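Local coordinates for protein octopine dehydrogenase (Pecten maximus, PDB 3IQD) that catalyses the NADH-dependent reductive condensation of L-arginine with pyruvate to D-octopine, and the reverse oxidation, at residues G10-H15 and C148-F153; C6-G11 and R30-F35. All coordinates share one frame; numbering follows the deposited sequence.

Overall arrangement
Both interactions start from the glycine-rich turn between strand 3-8 and helix 12-22, share G10 and G11, and touch the same NADH; their centres lie about 11 Å apart. Interaction 2 is the buried one: parallel strands 3-8 and 27-32 joined by backbone bonds, with cysteine, valine and leucine side chains packing on the two faces of the sheet. Interaction 1 is only partly buried and relies on side chains, an asparagine amide and a histidine ring meeting strand 146-150 and the loop after it. Along the cofactor they divide the work: 6-11 with 30-35 serves the adenosine end, whereas 10-15 with 148-153 serves the pyrophosphate and, more weakly, the nicotinamide amide.

Interaction 1: G10-H15 and C148-F153; sequences GGNGAH and CRIKEF. With NAI (1,4-dihydronicotinamide adenine dinucleotide), chain B.
The dinucleotide-binding turn of the Rossmann-type NADH domain meets strand 146-150 here, and the N12 side chain bridges strand and cofactor. Its CG stands anti to the carbonyl carbon (chi1 -57°), which carries the amide between the two: OD1 accepts the backbone N-H of I150 at 2.8 Å (155° at the hydrogen), the donor tilted from the carbonyl plane, while ND2 gives a hydrogen bond to NADH O1N at 2.8 Å. With these two bonds fixing the amide's rotation, an asparagine suits the place, offering an acceptor to the strand and a donor to the phosphate. Backbone N-H groups at the helix start also hold the pyrophosphate, G13 N reaching O2N at 2.7 Å and N12 N reaching O2A; the helix dipole would probably favour these anionic oxygens. C148 lays SG against N12 CB at 3.7 Å, and its carbonyl O takes a weak bond from the nicotinamide N7N. Farther along, I150 sets its CD1 methyl over one face of the H15 ring, 3.8 Å from the centroid, a CH-pi contact. Histidine suits this spot because both ring nitrogens are engaged as well, ND1 donating to G11 O at 2.8 Å and NE2 hydrogen-bonded to G154 N. The F153 ring lies oblique to the imidazole, the planes at 56°. Around this contact, W42 of helix 38-46 stacks on H15, F153 touches E38 and R41 of that helix, and R149 pairs through its backbone with E158 of strand 156-159.

Interaction 2: C6-G11 and R30-F35; sequences CVCGGG and RVLTLF. With NAI (1,4-dihydronicotinamide adenine dinucleotide), chain B.
Three backbone hydrogen bonds tie strand 3-8 to strand 27-32 and the residue after the first: V7 N to R30 O at 2.9 Å, L32 N to V7 O at 2.7 Å, and G9 N to L32 O at 2.7 Å. With helix 12-22 between them, the strands form the first beta-alpha-beta unit of the Rossmann fold, running parallel with their short axes at 25°. G9 and G11 belong to a GxGxxA pattern consistent with this fold. At G9 the backbone angles would press a CB against the preceding carbonyl oxygen, and at G11 one would collide with NADH O5B, so only glycine fits comfortably. G10 N gives the adenine ribose O2B a weak bond, while T33 OG1 is held by E38, whose other carboxylate oxygen also binds NADH.

On the sheet face of C6, C8 and L32, C6 turns SG anti to its N (chi1 180°) and rests it on L32 CB at 3.7 Å; C8 SG meets L32 CD2 more loosely. Helices 76-80 and 95-102 cover this face. V7 and V31 turn to the other face and pack on helix 12-22, where branched valines suit both strand and interface. Past the strand, F35 lays one ring face over the adenine. Replacing F35 with a serine would probably uncover that face of the base and let the adenine shift. The ring's CD1 lies 3.6 Å from adenine C6A.

Interaction 1: G10-H15 and C148-F153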
# COMPACT_ATOMS: atom_id res chain seq x y z
N GLY A 10 13.77 5.52 -3.42
CA GLY A 10 14.21 6.79 -4.00
C GLY A 10 13.11 7.47 -4.80
O GLY A 10 13.38 8.32 -5.65
N GLY A 11 11.86 7.11 -4.52
CA GLY A 11 10.72 7.69 -5.21
C GLY A 11 10.22 8.97 -4.57
O GLY A 11 10.90 9.55 -3.72
N ASN A 12 9.04 9.41 -4.99
CA ASN A 12 8.40 10.59 -4.40
C ASN A 12 8.29 10.47 -2.88
O ASN A 12 8.69 11.38 -2.15
CB ASN A 12 7.01 10.81 -5.01
CG ASN A 12 7.05 10.96 -6.53
OD1 ASN A 12 7.79 11.79 -7.07
ND2 ASN A 12 6.24 10.16 -7.22
N GLY A 13 7.76 9.33 -2.42
CA GLY A 13 7.58 9.09 -0.99
C GLY A 13 8.88 9.10 -0.21
O GLY A 13 8.97 9.74 0.85
N ALA A 14 9.89 8.41 -0.73
CA ALA A 14 11.21 8.32 -0.10
C ALA A 14 11.85 9.70 0.07
O ALA A 14 12.40 10.02 1.13
CB ALA A 14 12.11 7.42 -0.90
N HIS A 15 11.76 10.51 -0.99
CA HIS A 15 12.22 11.90 -0.93
C HIS A 15 11.49 12.66 0.16
O HIS A 15 12.12 13.33 0.97
CB HIS A 15 12.01 12.59 -2.28
CG HIS A 15 13.10 12.34 -3.27
ND1 HIS A 15 13.26 11.12 -3.90
CD2 HIS A 15 14.07 13.15 -3.75
CE1 HIS A 15 14.28 11.20 -4.73
NE2 HIS A 15 14.79 12.41 -4.66
N CYS A 148 2.47 13.49 -3.46
CA CYS A 148 3.76 14.13 -3.69
C CYS A 148 4.42 13.82 -5.04
O CYS A 148 4.16 12.78 -5.64
CB CYS A 148 4.73 13.81 -2.54
SG CYS A 148 4.92 12.06 -2.18
N ARG A 149 5.26 14.75 -5.49
CA ARG A 149 6.03 14.56 -6.71
C ARG A 149 7.42 15.20 -6.59
O ARG A 149 7.56 16.31 -6.07
CB ARG A 149 5.28 15.11 -7.93
CG ARG A 149 5.82 14.62 -9.26
CD ARG A 149 4.71 14.06 -10.13
NE ARG A 149 4.05 15.08 -10.94
CZ ARG A 149 2.78 15.02 -11.36
NH1 ARG A 149 2.01 13.99 -11.02
NH2 ARG A 149 2.28 16.00 -12.10
N ILE A 150 8.44 14.47 -7.05
CA ILE A 150 9.79 15.00 -7.16
C ILE A 150 9.82 16.10 -8.21
O ILE A 150 9.21 15.96 -9.28
CB ILE A 150 10.79 13.89 -7.56
CG1 ILE A 150 10.89 12.83 -6.45
CG2 ILE A 150 12.16 14.47 -7.89
CD1 ILE A 150 11.43 11.49 -6.91
N LYS A 151 10.50 17.20 -7.91
CA LYS A 151 10.65 18.28 -8.88
C LYS A 151 12.08 18.33 -9.41
O LYS A 151 12.31 18.65 -10.58
CB LYS A 151 10.23 19.62 -8.26
CG LYS A 151 8.71 19.77 -8.14
CD LYS A 151 8.20 21.12 -8.64
CE LYS A 151 8.17 22.17 -7.53
NZ LYS A 151 7.29 23.33 -7.90
N GLU A 152 13.03 17.99 -8.54
CA GLU A 152 14.44 17.96 -8.87
C GLU A 152 15.01 16.77 -8.10
O GLU A 152 15.07 16.80 -6.87
CB GLU A 152 15.09 19.28 -8.45
CG GLU A 152 16.48 19.55 -9.01
CD GLU A 152 16.89 21.01 -8.81
OE1 GLU A 152 16.60 21.84 -9.70
OE2 GLU A 152 17.49 21.34 -7.76
N PHE A 153 15.38 15.72 -8.83
CA PHE A 153 15.85 14.48 -8.22
C PHE A 153 16.98 14.74 -7.24
O PHE A 153 17.86 15.56 -7.49
CB PHE A 153 16.30 13.46 -9.27
CG PHE A 153 16.94 12.21 -8.69
CD1 PHE A 153 18.32 12.02 -8.76
CD2 PHE A 153 16.16 11.23 -8.07
CE1 PHE A 153 18.91 10.88 -8.22
CE2 PHE A 153 16.75 10.09 -7.53
CZ PHE A 153 18.13 9.91 -7.61
PA NAI B . 7.81 5.90 -7.09
O1A NAI B . 7.26 5.39 -8.37
O2A NAI B . 8.14 7.34 -7.14
O5B NAI B . 9.10 5.04 -6.70
C5B NAI B . 10.13 4.80 -7.62
C4B NAI B . 11.20 4.04 -6.84
O4B NAI B . 10.97 2.65 -6.92
C3B NAI B . 12.60 4.26 -7.37
O3B NAI B . 13.18 5.40 -6.79
C2B NAI B . 13.30 3.00 -6.94
O2B NAI B . 13.85 3.16 -5.65
C1B NAI B . 12.19 1.95 -6.92
N9A NAI B . 12.30 1.10 -8.12
C8A NAI B . 11.81 1.37 -9.38
N7A NAI B . 12.13 0.35 -10.20
C5A NAI B . 12.84 -0.57 -9.50
C6A NAI B . 13.41 -1.79 -9.86
N6A NAI B . 12.98 -2.41 -10.95
N1A NAI B . 14.09 -2.52 -8.90
C2A NAI B . 14.19 -2.05 -7.60
N3A NAI B . 13.62 -0.83 -7.25
C4A NAI B . 12.95 -0.11 -8.19
O3 NAI B . 6.78 5.59 -5.88
PN NAI B . 6.21 6.73 -4.90
O1N NAI B . 5.65 7.82 -5.73
O2N NAI B . 7.21 7.07 -3.85
O5D NAI B . 5.00 5.93 -4.22
C5D NAI B . 5.25 4.85 -3.35
C4D NAI B . 4.00 3.99 -3.23
O4D NAI B . 2.95 4.77 -2.68
C3D NAI B . 3.54 3.49 -4.59
O3D NAI B . 3.21 2.13 -4.46
C2D NAI B . 2.30 4.30 -4.91
O2D NAI B . 1.32 3.48 -5.53
C1D NAI B . 1.84 4.82 -3.55
N1N NAI B . 1.26 6.18 -3.60
C2N NAI B . 1.86 7.21 -4.29
C3N NAI B . 1.27 8.49 -4.30
C7N NAI B . 2.12 9.69 -4.61
O7N NAI B . 3.44 9.54 -5.07
N7N NAI B . 1.59 10.91 -4.44
C4N NAI B . 0.08 8.70 -3.60
C5N NAI B . -0.52 7.65 -2.90
C6N NAI B . 0.09 6.40 -2.91

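Interaction 2: C6-G11 and R30-F35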
# COMPACT_ATOMS: atom_id res chain seq x y z
N CYS A 6 15.70 4.26 8.93
CA CYS A 6 16.16 3.93 7.59
C CYS A 6 15.00 4.07 6.61
O CYS A 6 14.02 3.32 6.70
CB CYS A 6 16.72 2.51 7.56
SG CYS A 6 17.30 2.01 5.92
N VAL A 7 15.11 5.02 5.70
CA VAL A 7 14.12 5.19 4.63
C VAL A 7 14.56 4.40 3.40
O VAL A 7 15.64 4.64 2.84
CB VAL A 7 13.89 6.68 4.26
CG1 VAL A 7 12.81 6.80 3.20
CG2 VAL A 7 13.52 7.49 5.49
N CYS A 8 13.72 3.44 3.00
CA CYS A 8 13.99 2.58 1.85
C CYS A 8 13.26 3.05 0.59
O CYS A 8 12.03 3.12 0.56
CB CYS A 8 13.63 1.13 2.18
SG CYS A 8 14.68 0.39 3.45
N GLY A 9 14.04 3.37 -0.44
CA GLY A 9 13.49 3.83 -1.71
C GLY A 9 14.07 5.15 -2.18
O GLY A 9 14.78 5.82 -1.42
N GLY A 10 13.77 5.52 -3.42
CA GLY A 10 14.21 6.79 -4.00
C GLY A 10 13.11 7.47 -4.80
O GLY A 10 13.38 8.32 -5.65
N GLY A 11 11.86 7.11 -4.52
CA GLY A 11 10.72 7.69 -5.21
C GLY A 11 10.22 8.97 -4.57
O GLY A 11 10.90 9.55 -3.72
N ARG A 30 19.00 7.42 7.63
CA ARG A 30 19.83 6.75 6.65
C ARG A 30 18.93 6.36 5.49
O ARG A 30 17.93 5.67 5.69
CB ARG A 30 20.49 5.49 7.22
CG ARG A 30 21.24 5.66 8.55
CD ARG A 30 20.36 5.28 9.74
NE ARG A 30 21.14 5.07 10.96
CZ ARG A 30 21.58 3.89 11.40
NH1 ARG A 30 21.33 2.78 10.72
NH2 ARG A 30 22.28 3.83 12.53
N VAL A 31 19.24 6.83 4.29
CA VAL A 31 18.46 6.47 3.11
C VAL A 31 19.07 5.23 2.47
O VAL A 31 20.25 5.21 2.12
CB VAL A 31 18.38 7.62 2.09
CG1 VAL A 31 17.55 7.22 0.88
CG2 VAL A 31 17.79 8.87 2.73
N LEU A 32 18.26 4.18 2.34
CA LEU A 32 18.66 2.99 1.59
C LEU A 32 17.90 2.88 0.28
O LEU A 32 16.67 2.98 0.24
CB LEU A 32 18.46 1.71 2.41
CG LEU A 32 18.90 0.38 1.78
CD1 LEU A 32 20.40 0.35 1.52
CD2 LEU A 32 18.48 -0.81 2.63
N THR A 33 18.64 2.70 -0.81
CA THR A 33 18.04 2.41 -2.10
C THR A 33 18.91 1.40 -2.86
O THR A 33 20.10 1.63 -3.07
CB THR A 33 17.74 3.69 -2.94
OG1 THR A 33 17.58 3.35 -4.32
CG2 THR A 33 18.85 4.71 -2.81
N LEU A 34 18.30 0.28 -3.24
CA LEU A 34 19.02 -0.80 -3.91
C LEU A 34 18.80 -0.80 -5.42
O LEU A 34 19.28 -1.70 -6.11
CB LEU A 34 18.60 -2.16 -3.35
CG LEU A 34 18.55 -2.36 -1.83
CD1 LEU A 34 17.59 -3.50 -1.52
CD2 LEU A 34 19.93 -2.61 -1.24
N PHE A 35 18.09 0.21 -5.93
CA PHE A 35 17.87 0.34 -7.37
C PHE A 35 19.15 0.77 -8.09
O PHE A 35 19.45 1.96 -8.19
CB PHE A 35 16.71 1.29 -7.67
CG PHE A 35 16.32 1.33 -9.13
CD1 PHE A 35 16.37 0.18 -9.92
CD2 PHE A 35 15.87 2.52 -9.71
CE1 PHE A 35 15.99 0.22 -11.27
CE2 PHE A 35 15.49 2.57 -11.06
CZ PHE A 35 15.55 1.42 -11.84
PA NAI B . 7.81 5.90 -7.09
O1A NAI B . 7.26 5.39 -8.37
O2A NAI B . 8.14 7.34 -7.14
O5B NAI B . 9.10 5.04 -6.70
C5B NAI B . 10.13 4.80 -7.62
C4B NAI B . 11.20 4.04 -6.84
O4B NAI B . 10.97 2.65 -6.92
C3B NAI B . 12.60 4.26 -7.37
O3B NAI B . 13.18 5.40 -6.79
C2B NAI B . 13.30 3.00 -6.94
O2B NAI B . 13.85 3.16 -5.65
C1B NAI B . 12.19 1.95 -6.92
N9A NAI B . 12.30 1.10 -8.12
C8A NAI B . 11.81 1.37 -9.38
N7A NAI B . 12.13 0.35 -10.20
C5A NAI B . 12.84 -0.57 -9.50
C6A NAI B . 13.41 -1.79 -9.86
N6A NAI B . 12.98 -2.41 -10.95
N1A NAI B . 14.09 -2.52 -8.90
C2A NAI B . 14.19 -2.05 -7.60
N3A NAI B . 13.62 -0.83 -7.25
C4A NAI B . 12.95 -0.11 -8.19
O3 NAI B . 6.78 5.59 -5.88
PN NAI B . 6.21 6.73 -4.90
O1N NAI B . 5.65 7.82 -5.73
O2N NAI B . 7.21 7.07 -3.85
O5D NAI B . 5.00 5.93 -4.22
C5D NAI B . 5.25 4.85 -3.35
C4D NAI B . 4.00 3.99 -3.23
O4D NAI B . 2.95 4.77 -2.68
C3D NAI B . 3.54 3.49 -4.59
O3D NAI B . 3.21 2.13 -4.46
C2D NAI B . 2.30 4.30 -4.91
O2D NAI B . 1.32 3.48 -5.53
C1D NAI B . 1.84 4.82 -3.55
N1N NAI B . 1.26 6.18 -3.60
C2N NAI B . 1.86 7.21 -4.29
C3N NAI B . 1.27 8.49 -4.30
C7N NAI B . 2.12 9.69 -4.61
O7N NAI B . 3.44 9.54 -5.07
N7N NAI B . 1.59 10.91 -4.44
C4N NAI B . 0.08 8.70 -3.60
C5N NAI B . -0.52 7.65 -2.90
C6N NAI B . 0.09 6.40 -2.91